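Local coordinates for putative peptidyl-arginine deiminase family protein (Campylobacter jejuni subsp. jejuni serotype O:2, PDB 6B2W) that probably hydrolyses agmatine to N-carbamoylputrescine in polyamine biosynthesis, acting as an agmatine deiminase, at residues Ser160-Leu165 against Thr204-Asp209; Thr108-Gly113 against Glu167-His172. The protein carries 1 engineered substitution. All blocks are in the same frame, centred on the assembly; numbering follows the deposited sequence.

Following the chain from the N terminus, 108-113 leads from the end of strand 101-108 into the short helix 111-114, and contact 2 closes the excursion back to it at 167-172, 54 residues on. Before that loop is complete, 160-165 has run from strand 156-160 into a short helix, which waits for 204-209 to close contact 1 after a gap of 39 residues. The two loops therefore cross instead of nesting. Their centres lie 11 Å apart, and R169 of contact 2 spans the junction with a salt bridge to D205 of contact 1. Together they join strand 101-108, helix 161-164 and the loop before strand 212-216 beside the agmatine, which both contacts touch.

Contact 1 (Ser160-Leu165 against Thr204-Asp209); sequences SSHCLL and TDHHID. With AG2 (agmatine), chain C.
C163 SG meets the edge of the H207 ring: the sulfur lies in the plane of the imidazole, SG to CD2 3.5 Å. From the same ring ND1 comes within 3.0 Å of NH1 of agmatine, while NE2 is held by E145, which fixes how the ring is turned. T204 OG1 stands above one face of this ring, near its rim, and also borders the ligand. Further out, S160 holds the backbone that carries H207. With chi1 at 75°, its hydroxyl is swung in to donate to H206 O at 2.7 Å, arriving from well above the carbonyl plane. The same OG accepts from a water 2.8 Å away, and that water in turn takes the N-H of I208, so one serine holds the backbone on both sides of H207, at H206 O directly and at I208 N through the water. H162 and H206 form an offset stack, ring centroids 4.0 Å apart and planes only 16° from parallel. H162 ND1 also makes a weak but fairly straight bond to D205 O, 3.5 Å long and lying in its ring plane, and C163 CB packs on that same oxygen at 3.2 Å. D205 and H206 both have positive phi, the bend that turns the loop past the helix. The carboxylate of D205 points elsewhere, to R169, K115 and N168. Helix 161-164 starts with S160 as N-cap at the end of strand 156-160; L164 packs against W193 of strand 190-194 and L182 of helix 175-186, and I208 sits on L158 and L194 of the two strands.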
ATOM      1  N   SER A 160      -7.668  -7.191  -7.083  1.00 29.73           N
ATOM      2  CA  SER A 160      -7.673  -7.352  -8.542  1.00 31.06           C
ATOM      3  C   SER A 160      -7.421  -8.806  -8.937  1.00 32.24           C
ATOM      4  O   SER A 160      -6.530  -9.459  -8.392  1.00 31.97           O
ATOM      5  CB  SER A 160      -6.614  -6.447  -9.185  1.00 31.08           C
ATOM      6  OG  SER A 160      -5.302  -6.961  -8.996  1.00 31.19           O
ATOM      7  N   SER A 161      -8.196  -9.300  -9.900  1.00 33.96           N
ATOM      8  CA  SER A 161      -8.075 -10.689 -10.351  1.00 35.70           C
ATOM      9  C   SER A 161      -6.748 -10.966 -11.052  1.00 37.04           C
ATOM     10  O   SER A 161      -6.142 -12.018 -10.841  1.00 37.35           O
ATOM     11  CB  SER A 161      -9.229 -11.057 -11.282  1.00 36.14           C
ATOM     12  OG  SER A 161     -10.469 -11.000 -10.595  1.00 37.09           O
ATOM     13  N   HIS A 162      -6.297 -10.022 -11.876  1.00 38.51           N
ATOM     14  CA  HIS A 162      -5.070 -10.205 -12.655  1.00 39.87           C
ATOM     15  C   HIS A 162      -3.844 -10.463 -11.773  1.00 40.06           C
ATOM     16  O   HIS A 162      -2.949 -11.213 -12.166  1.00 40.07           O
ATOM     17  CB  HIS A 162      -4.815  -8.997 -13.565  1.00 40.79           C
ATOM     18  CG  HIS A 162      -3.767  -9.241 -14.607  1.00 41.92           C
ATOM     19  ND1 HIS A 162      -2.427  -8.997 -14.388  1.00 42.66           N
ATOM     20  CD2 HIS A 162      -3.861  -9.708 -15.874  1.00 42.17           C
ATOM     21  CE1 HIS A 162      -1.742  -9.301 -15.477  1.00 42.59           C
ATOM     22  NE2 HIS A 162      -2.589  -9.735 -16.393  1.00 42.36           N
ATOM     23  N   CYS A 163      -3.815  -9.847 -10.590  1.00 40.16           N
ATOM     24  CA  CYS A 163      -2.696  -9.994  -9.652  1.00 40.14           C
ATOM     25  C   CYS A 163      -2.730 -11.318  -8.883  1.00 40.49           C
ATOM     26  O   CYS A 163      -1.795 -12.115  -8.969  1.00 40.88           O
ATOM     27  CB  CYS A 163      -2.683  -8.834  -8.649  1.00 39.83           C
ATOM     28  SG  CYS A 163      -1.264  -8.850  -7.534  1.00 39.24           S
ATOM     29  N   LEU A 164      -3.801 -11.541  -8.130  1.00 41.10           N
ATOM     30  CA  LEU A 164      -3.887 -12.703  -7.239  1.00 42.25           C
ATOM     31  C   LEU A 164      -4.049 -14.036  -7.973  1.00 43.39           C
ATOM     32  O   LEU A 164      -3.609 -15.067  -7.468  1.00 43.64           O
ATOM     33  CB  LEU A 164      -5.030 -12.531  -6.235  1.00 42.30           C
ATOM     34  CG  LEU A 164      -4.928 -11.375  -5.233  1.00 42.15           C
ATOM     35  CD1 LEU A 164      -6.012 -11.513  -4.177  1.00 41.93           C
ATOM     36  CD2 LEU A 164      -3.562 -11.309  -4.567  1.00 42.51           C
ATOM     37  N   LEU A 165      -4.673 -14.019  -9.150  1.00 44.72           N
ATOM     38  CA  LEU A 165      -4.834 -15.237  -9.951  1.00 45.40           C
ATOM     39  C   LEU A 165      -3.725 -15.415 -10.994  1.00 46.23           C
ATOM     40  O   LEU A 165      -3.854 -16.238 -11.904  1.00 46.31           O
ATOM     41  CB  LEU A 165      -6.203 -15.253 -10.637  1.00 45.19           C
ATOM     42  CG  LEU A 165      -7.422 -14.974  -9.754  1.00 45.65           C
ATOM     43  CD1 LEU A 165      -8.697 -15.293 -10.520  1.00 45.74           C
ATOM     44  CD2 LEU A 165      -7.384 -15.759  -8.448  1.00 45.82           C
ATOM     45  N   THR A 204       3.715  -4.851 -11.152  1.00 42.73           N
ATOM     46  CA  THR A 204       3.290  -5.675 -10.028  1.00 42.60           C
ATOM     47  C   THR A 204       2.081  -6.543 -10.393  1.00 41.22           C
ATOM     48  O   THR A 204       1.539  -7.245  -9.539  1.00 40.46           O
ATOM     49  CB  THR A 204       2.952  -4.777  -8.818  1.00 43.20           C
ATOM     50  OG1 THR A 204       3.014  -5.534  -7.605  1.00 45.07           O
ATOM     51  CG2 THR A 204       1.582  -4.181  -8.961  1.00 42.65           C
ATOM     52  N   ASP A 205       1.670  -6.481 -11.660  1.00 40.49           N
ATOM     53  CA  ASP A 205       0.523  -7.233 -12.175  1.00 40.18           C
ATOM     54  C   ASP A 205      -0.825  -6.699 -11.674  1.00 38.11           C
ATOM     55  O   ASP A 205      -1.719  -7.476 -11.350  1.00 38.23           O
ATOM     56  CB  ASP A 205       0.665  -8.737 -11.881  1.00 41.50           C
ATOM     57  CG  ASP A 205       1.992  -9.300 -12.360  1.00 42.83           C
ATOM     58  OD1 ASP A 205       2.230  -9.287 -13.588  1.00 43.81           O
ATOM     59  OD2 ASP A 205       2.800  -9.749 -11.512  1.00 43.35           O
ATOM     60  N   HIS A 206      -0.952  -5.371 -11.621  1.00 36.52           N
ATOM     61  CA  HIS A 206      -2.242  -4.671 -11.454  1.00 35.21           C
ATOM     62  C   HIS A 206      -2.721  -4.559 -10.000  1.00 33.77           C
ATOM     63  O   HIS A 206      -3.900  -4.775  -9.710  1.00 33.49           O
ATOM     64  CB  HIS A 206      -3.351  -5.327 -12.295  1.00 35.65           C
ATOM     65  CG  HIS A 206      -3.066  -5.386 -13.764  1.00 36.33           C
ATOM     66  ND1 HIS A 206      -1.829  -5.115 -14.313  1.00 36.78           N
ATOM     67  CD2 HIS A 206      -3.872  -5.715 -14.801  1.00 36.45           C
ATOM     68  CE1 HIS A 206      -1.890  -5.260 -15.624  1.00 36.70           C
ATOM     69  NE2 HIS A 206      -3.119  -5.626 -15.945  1.00 36.65           N
ATOM     70  N   HIS A 207      -1.814  -4.194  -9.099  1.00 32.40           N
ATOM     71  CA  HIS A 207      -2.143  -4.016  -7.679  1.00 31.03           C
ATOM     72  C   HIS A 207      -3.329  -3.097  -7.471  1.00 29.30           C
ATOM     73  O   HIS A 207      -3.408  -2.032  -8.080  1.00 28.82           O
ATOM     74  CB  HIS A 207      -0.970  -3.407  -6.924  1.00 31.78           C
ATOM     75  CG  HIS A 207      -0.092  -4.409  -6.251  1.00 32.08           C
ATOM     76  ND1 HIS A 207       0.807  -4.052  -5.272  1.00 32.07           N
ATOM     77  CD2 HIS A 207       0.020  -5.750  -6.397  1.00 32.13           C
ATOM     78  CE1 HIS A 207       1.448  -5.127  -4.854  1.00 32.10           C
ATOM     79  NE2 HIS A 207       0.987  -6.172  -5.517  1.00 32.10           N
ATOM     80  N   ILE A 208      -4.222  -3.494  -6.572  1.00 27.54           N
ATOM     81  CA  ILE A 208      -5.420  -2.717  -6.289  1.00 26.03           C
ATOM     82  C   ILE A 208      -5.088  -1.327  -5.732  1.00 25.00           C
ATOM     83  O   ILE A 208      -5.876  -0.399  -5.904  1.00 24.70           O
ATOM     84  CB  ILE A 208      -6.361  -3.470  -5.316  1.00 25.92           C
ATOM     85  CG1 ILE A 208      -7.789  -2.912  -5.374  1.00 25.65           C
ATOM     86  CG2 ILE A 208      -5.829  -3.411  -3.890  1.00 26.01           C
ATOM     87  CD1 ILE A 208      -8.521  -3.208  -6.664  1.00 25.47           C
ATOM     88  N   ASP A 209      -3.929  -1.171  -5.086  1.00 23.77           N
ATOM     89  CA  ASP A 209      -3.561   0.131  -4.516  1.00 23.05           C
ATOM     90  C   ASP A 209      -3.084   1.163  -5.554  1.00 22.94           C
ATOM     91  O   ASP A 209      -2.710   2.278  -5.188  1.00 22.87           O
ATOM     92  CB  ASP A 209      -2.557  -0.027  -3.358  1.00 22.63           C
ATOM     93  CG  ASP A 209      -1.112  -0.215  -3.817  1.00 22.32           C
ATOM     94  OD1 ASP A 209      -0.850  -0.518  -5.003  1.00 22.30           O
ATOM     95  OD2 ASP A 209      -0.225  -0.052  -2.957  1.00 21.59           O
TER
HETATM   96  N   AG2 C 401      10.976  -2.558  -8.466  1.00 42.82           N
HETATM   97  CA  AG2 C 401       9.609  -2.633  -8.993  1.00 42.76           C
HETATM   98  CB  AG2 C 401       8.585  -2.725  -7.860  1.00 42.95           C
HETATM   99  CG  AG2 C 401       7.424  -1.751  -8.091  1.00 43.09           C
HETATM  100  CD  AG2 C 401       6.675  -1.515  -6.782  1.00 43.21           C
HETATM  101  NE  AG2 C 401       5.298  -2.023  -6.867  1.00 43.02           N
HETATM  102  CZ  AG2 C 401       4.405  -1.919  -5.876  1.00 42.62           C
HETATM  103  NH1 AG2 C 401       3.176  -2.399  -6.026  1.00 43.22           N
HETATM  104  NH2 AG2 C 401       4.730  -1.353  -4.714  1.00 42.51           N
HETATM  105  O   HOH W   1      -4.269  -6.333  -6.511  1.00 27.99           O

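Contact 2 (Thr108-Gly113 against Glu167-His172); sequences TFNAWG and ENRNSH. With AG2 (agmatine), chain C.
Two groups of the 108-113 turn close on the carbonyl oxygen of N168. N110 ND2 gives it a long, weak hydrogen bond of 3.4 Å, and G113 CA approaches it through a CA-H...O contact at 3.5 Å. The other end of the N110 amide works within its own segment: OD1 accepts weakly from G113 N and caps the short turn, so the amide links the turn to the neighbouring loop, though by two long, weak bonds. A111, W112 and G113 all have left-handed backbone angles, and the N168 side chain lies flat against the glycine, its CB 3.6 Å from G113 CA. N168 OD1 accepts from R169 NH1 at 3.0 Å, in the guanidinium plane, while its ND2 donates to D205. R169 bends at chi2 (-51°) and lays a guanidinium face over W112 CA, with CZ 3.8 Å from it. Its NH2 reaches the edge of the indole, 4.0 Å from CD1, the two planes 75° apart. Salt bridges to D205 and E145, with a further bond to T204 O, hold that guanidinium in place. W112 is thus backed at its edge by a charged group and carries the ligand on one face: CH2 lies 3.4 Å from CB of agmatine, an aliphatic chain against an aromatic wall. F109 CE1 packs on the opposite face, and D90 takes the indole N-H. T108, ending strand 101-108, pairs its backbone with F142 and L144, N170 bonds to I143 O in the same neighbourhood, and the 167-172 loop itself joins helix 161-164 to helix 175-186.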
ATOM      1  N   THR A 108       4.440 -14.710   2.928  1.00 35.45           N
ATOM      2  CA  THR A 108       5.639 -14.883   2.115  1.00 36.47           C
ATOM      3  C   THR A 108       5.643 -13.852   0.977  1.00 37.68           C
ATOM      4  O   THR A 108       4.600 -13.557   0.386  1.00 37.03           O
ATOM      5  CB  THR A 108       5.730 -16.314   1.547  1.00 36.09           C
ATOM      6  OG1 THR A 108       5.591 -17.260   2.613  1.00 35.68           O
ATOM      7  CG2 THR A 108       7.066 -16.542   0.853  1.00 35.93           C
ATOM      8  N   PHE A 109       6.824 -13.303   0.691  1.00 39.17           N
ATOM      9  CA  PHE A 109       7.009 -12.295  -0.352  1.00 39.93           C
ATOM     10  C   PHE A 109       8.080 -12.765  -1.339  1.00 40.64           C
ATOM     11  O   PHE A 109       9.208 -13.050  -0.938  1.00 40.73           O
ATOM     12  CB  PHE A 109       7.411 -10.966   0.295  1.00 40.04           C
ATOM     13  CG  PHE A 109       7.942  -9.944  -0.673  1.00 39.87           C
ATOM     14  CD1 PHE A 109       7.079  -9.155  -1.416  1.00 39.76           C
ATOM     15  CD2 PHE A 109       9.311  -9.755  -0.821  1.00 39.85           C
ATOM     16  CE1 PHE A 109       7.567  -8.208  -2.302  1.00 39.89           C
ATOM     17  CE2 PHE A 109       9.806  -8.809  -1.702  1.00 39.94           C
ATOM     18  CZ  PHE A 109       8.933  -8.031  -2.442  1.00 39.75           C
ATOM     19  N   ASN A 110       7.717 -12.848  -2.621  1.00 41.83           N
ATOM     20  CA  ASN A 110       8.633 -13.324  -3.670  1.00 42.80           C
ATOM     21  C   ASN A 110       8.934 -12.274  -4.750  1.00 43.69           C
ATOM     22  O   ASN A 110       9.336 -12.619  -5.862  1.00 44.07           O
ATOM     23  CB  ASN A 110       8.100 -14.624  -4.307  1.00 42.32           C
ATOM     24  CG  ASN A 110       6.889 -14.402  -5.202  1.00 42.28           C
ATOM     25  OD1 ASN A 110       6.232 -13.364  -5.150  1.00 42.06           O
ATOM     26  ND2 ASN A 110       6.586 -15.395  -6.031  1.00 43.00           N
ATOM     27  N   ALA A 111       8.748 -11.000  -4.408  1.00 44.52           N
ATOM     28  CA  ALA A 111       8.958  -9.884  -5.337  1.00 44.98           C
ATOM     29  C   ALA A 111       8.160 -10.017  -6.634  1.00 45.30           C
ATOM     30  O   ALA A 111       8.728 -10.015  -7.725  1.00 45.84           O
ATOM     31  CB  ALA A 111      10.442  -9.694  -5.631  1.00 45.35           C
ATOM     32  N   TRP A 112       6.841 -10.137  -6.497  1.00 45.81           N
ATOM     33  CA  TRP A 112       5.901  -9.992  -7.619  1.00 46.05           C
ATOM     34  C   TRP A 112       6.101 -11.030  -8.730  1.00 45.83           C
ATOM     35  O   TRP A 112       5.972 -10.719  -9.916  1.00 46.21           O
ATOM     36  CB  TRP A 112       5.983  -8.562  -8.178  1.00 45.97           C
ATOM     37  CG  TRP A 112       6.059  -7.531  -7.088  1.00 45.53           C
ATOM     38  CD1 TRP A 112       5.044  -7.133  -6.271  1.00 45.55           C
ATOM     39  CD2 TRP A 112       7.220  -6.799  -6.672  1.00 45.10           C
ATOM     40  NE1 TRP A 112       5.494  -6.187  -5.381  1.00 45.31           N
ATOM     41  CE2 TRP A 112       6.827  -5.965  -5.605  1.00 45.00           C
ATOM     42  CE3 TRP A 112       8.551  -6.763  -7.104  1.00 44.95           C
ATOM     43  CZ2 TRP A 112       7.717  -5.102  -4.960  1.00 45.25           C
ATOM     44  CZ3 TRP A 112       9.437  -5.906  -6.462  1.00 44.99           C
ATOM     45  CH2 TRP A 112       9.015  -5.087  -5.401  1.00 45.16           C
ATOM     46  N   GLY A 113       6.386 -12.265  -8.326  1.00 45.84           N
ATOM     47  CA  GLY A 113       6.662 -13.355  -9.258  1.00 45.85           C
ATOM     48  C   GLY A 113       8.140 -13.507  -9.552  1.00 45.72           C
ATOM     49  O   GLY A 113       8.530 -13.712 -10.701  1.00 45.21           O
ATOM     50  N   GLU A 167      -0.229 -16.670 -12.561  1.00 52.71           N
ATOM     51  CA  GLU A 167       0.518 -17.923 -12.439  1.00 55.10           C
ATOM     52  C   GLU A 167       1.838 -17.759 -11.673  1.00 55.24           C
ATOM     53  O   GLU A 167       2.363 -18.732 -11.132  1.00 55.17           O
ATOM     54  CB  GLU A 167       0.775 -18.539 -13.822  1.00 56.30           C
ATOM     55  CG  GLU A 167       1.788 -17.788 -14.681  1.00 57.80           C
ATOM     56  CD  GLU A 167       1.778 -18.228 -16.137  1.00 59.61           C
ATOM     57  OE1 GLU A 167       0.680 -18.439 -16.701  1.00 60.18           O
ATOM     58  OE2 GLU A 167       2.876 -18.355 -16.725  1.00 59.25           O
ATOM     59  N   ASN A 168       2.364 -16.535 -11.626  1.00 55.29           N
ATOM     60  CA  ASN A 168       3.590 -16.246 -10.871  1.00 55.39           C
ATOM     61  C   ASN A 168       3.393 -16.071  -9.351  1.00 55.21           C
ATOM     62  O   ASN A 168       4.371 -15.897  -8.622  1.00 54.11           O
ATOM     63  CB  ASN A 168       4.316 -15.023 -11.466  1.00 54.87           C
ATOM     64  CG  ASN A 168       3.570 -13.713 -11.245  1.00 54.75           C
ATOM     65  OD1 ASN A 168       2.492 -13.684 -10.656  1.00 54.35           O
ATOM     66  ND2 ASN A 168       4.148 -12.617 -11.727  1.00 54.77           N
ATOM     67  N   ARG A 169       2.140 -16.117  -8.884  1.00 55.45           N
ATOM     68  CA  ARG A 169       1.826 -16.001  -7.452  1.00 55.41           C
ATOM     69  C   ARG A 169       1.533 -17.372  -6.819  1.00 55.69           C
ATOM     70  O   ARG A 169       2.455 -18.158  -6.604  1.00 55.02           O
ATOM     71  CB  ARG A 169       0.649 -15.035  -7.235  1.00 55.06           C
ATOM     72  CG  ARG A 169       0.903 -13.598  -7.647  1.00 54.40           C
ATOM     73  CD  ARG A 169       2.185 -13.043  -7.049  1.00 53.79           C
ATOM     74  NE  ARG A 169       2.108 -11.593  -6.893  1.00 53.31           N
ATOM     75  CZ  ARG A 169       2.167 -10.712  -7.890  1.00 53.14           C
ATOM     76  NH1 ARG A 169       2.308 -11.107  -9.151  1.00 53.28           N
ATOM     77  NH2 ARG A 169       2.084  -9.414  -7.620  1.00 53.64           N
ATOM     78  N   ASN A 170       0.262 -17.650  -6.516  1.00 56.62           N
ATOM     79  CA  ASN A 170      -0.152 -18.911  -5.908  1.00 57.09           C
ATOM     80  C   ASN A 170      -0.886 -19.745  -6.946  1.00 56.40           C
ATOM     81  O   ASN A 170      -2.073 -20.046  -6.806  1.00 55.31           O
ATOM     82  CB  ASN A 170      -1.042 -18.650  -4.692  1.00 58.21           C
ATOM     83  CG  ASN A 170      -0.303 -17.942  -3.569  1.00 59.23           C
ATOM     84  OD1 ASN A 170       0.692 -18.453  -3.050  1.00 60.17           O
ATOM     85  ND2 ASN A 170      -0.787 -16.764  -3.183  1.00 59.39           N
ATOM     86  N   SER A 171      -0.151 -20.106  -7.996  1.00 56.97           N
ATOM     87  CA  SER A 171      -0.680 -20.872  -9.127  1.00 56.93           C
ATOM     88  C   SER A 171      -1.349 -22.183  -8.721  1.00 56.72           C
ATOM     89  O   SER A 171      -2.307 -22.616  -9.363  1.00 56.80           O
ATOM     90  CB  SER A 171       0.448 -21.181 -10.109  1.00 56.79           C
ATOM     91  OG  SER A 171       1.590 -21.668  -9.421  1.00 55.92           O
ATOM     92  N   HIS A 172      -0.839 -22.805  -7.661  1.00 56.39           N
ATOM     93  CA  HIS A 172      -1.328 -24.111  -7.209  1.00 56.09           C
ATOM     94  C   HIS A 172      -2.750 -24.120  -6.622  1.00 54.76           C
ATOM     95  O   HIS A 172      -3.261 -25.189  -6.290  1.00 54.65           O
ATOM     96  CB  HIS A 172      -0.339 -24.747  -6.217  1.00 57.59           C
ATOM     97  CG  HIS A 172      -0.237 -24.032  -4.903  1.00 59.07           C
ATOM     98  ND1 HIS A 172       0.646 -22.995  -4.683  1.00 59.72           N
ATOM     99  CD2 HIS A 172      -0.893 -24.220  -3.734  1.00 59.34           C
ATOM    100  CE1 HIS A 172       0.520 -22.568  -3.440  1.00 59.75           C
ATOM    101  NE2 HIS A 172      -0.404 -23.298  -2.841  1.00 59.74           N
TER
HETATM  102  N   AG2 C 401      10.976  -2.558  -8.466  1.00 42.82           N
HETATM  103  CA  AG2 C 401       9.609  -2.633  -8.993  1.00 42.76           C
HETATM  104  CB  AG2 C 401       8.585  -2.725  -7.860  1.00 42.95           C
HETATM  105  CG  AG2 C 401       7.424  -1.751  -8.091  1.00 43.09           C
HETATM  106  CD  AG2 C 401       6.675  -1.515  -6.782  1.00 43.21           C
HETATM  107  NE  AG2 C 401       5.298  -2.023  -6.867  1.00 43.02           N
HETATM  108  CZ  AG2 C 401       4.405  -1.919  -5.876  1.00 42.62           C
HETATM  109  NH1 AG2 C 401       3.176  -2.399  -6.026  1.00 43.22           N
HETATM  110  NH2 AG2 C 401       4.730  -1.353  -4.714  1.00 42.51           N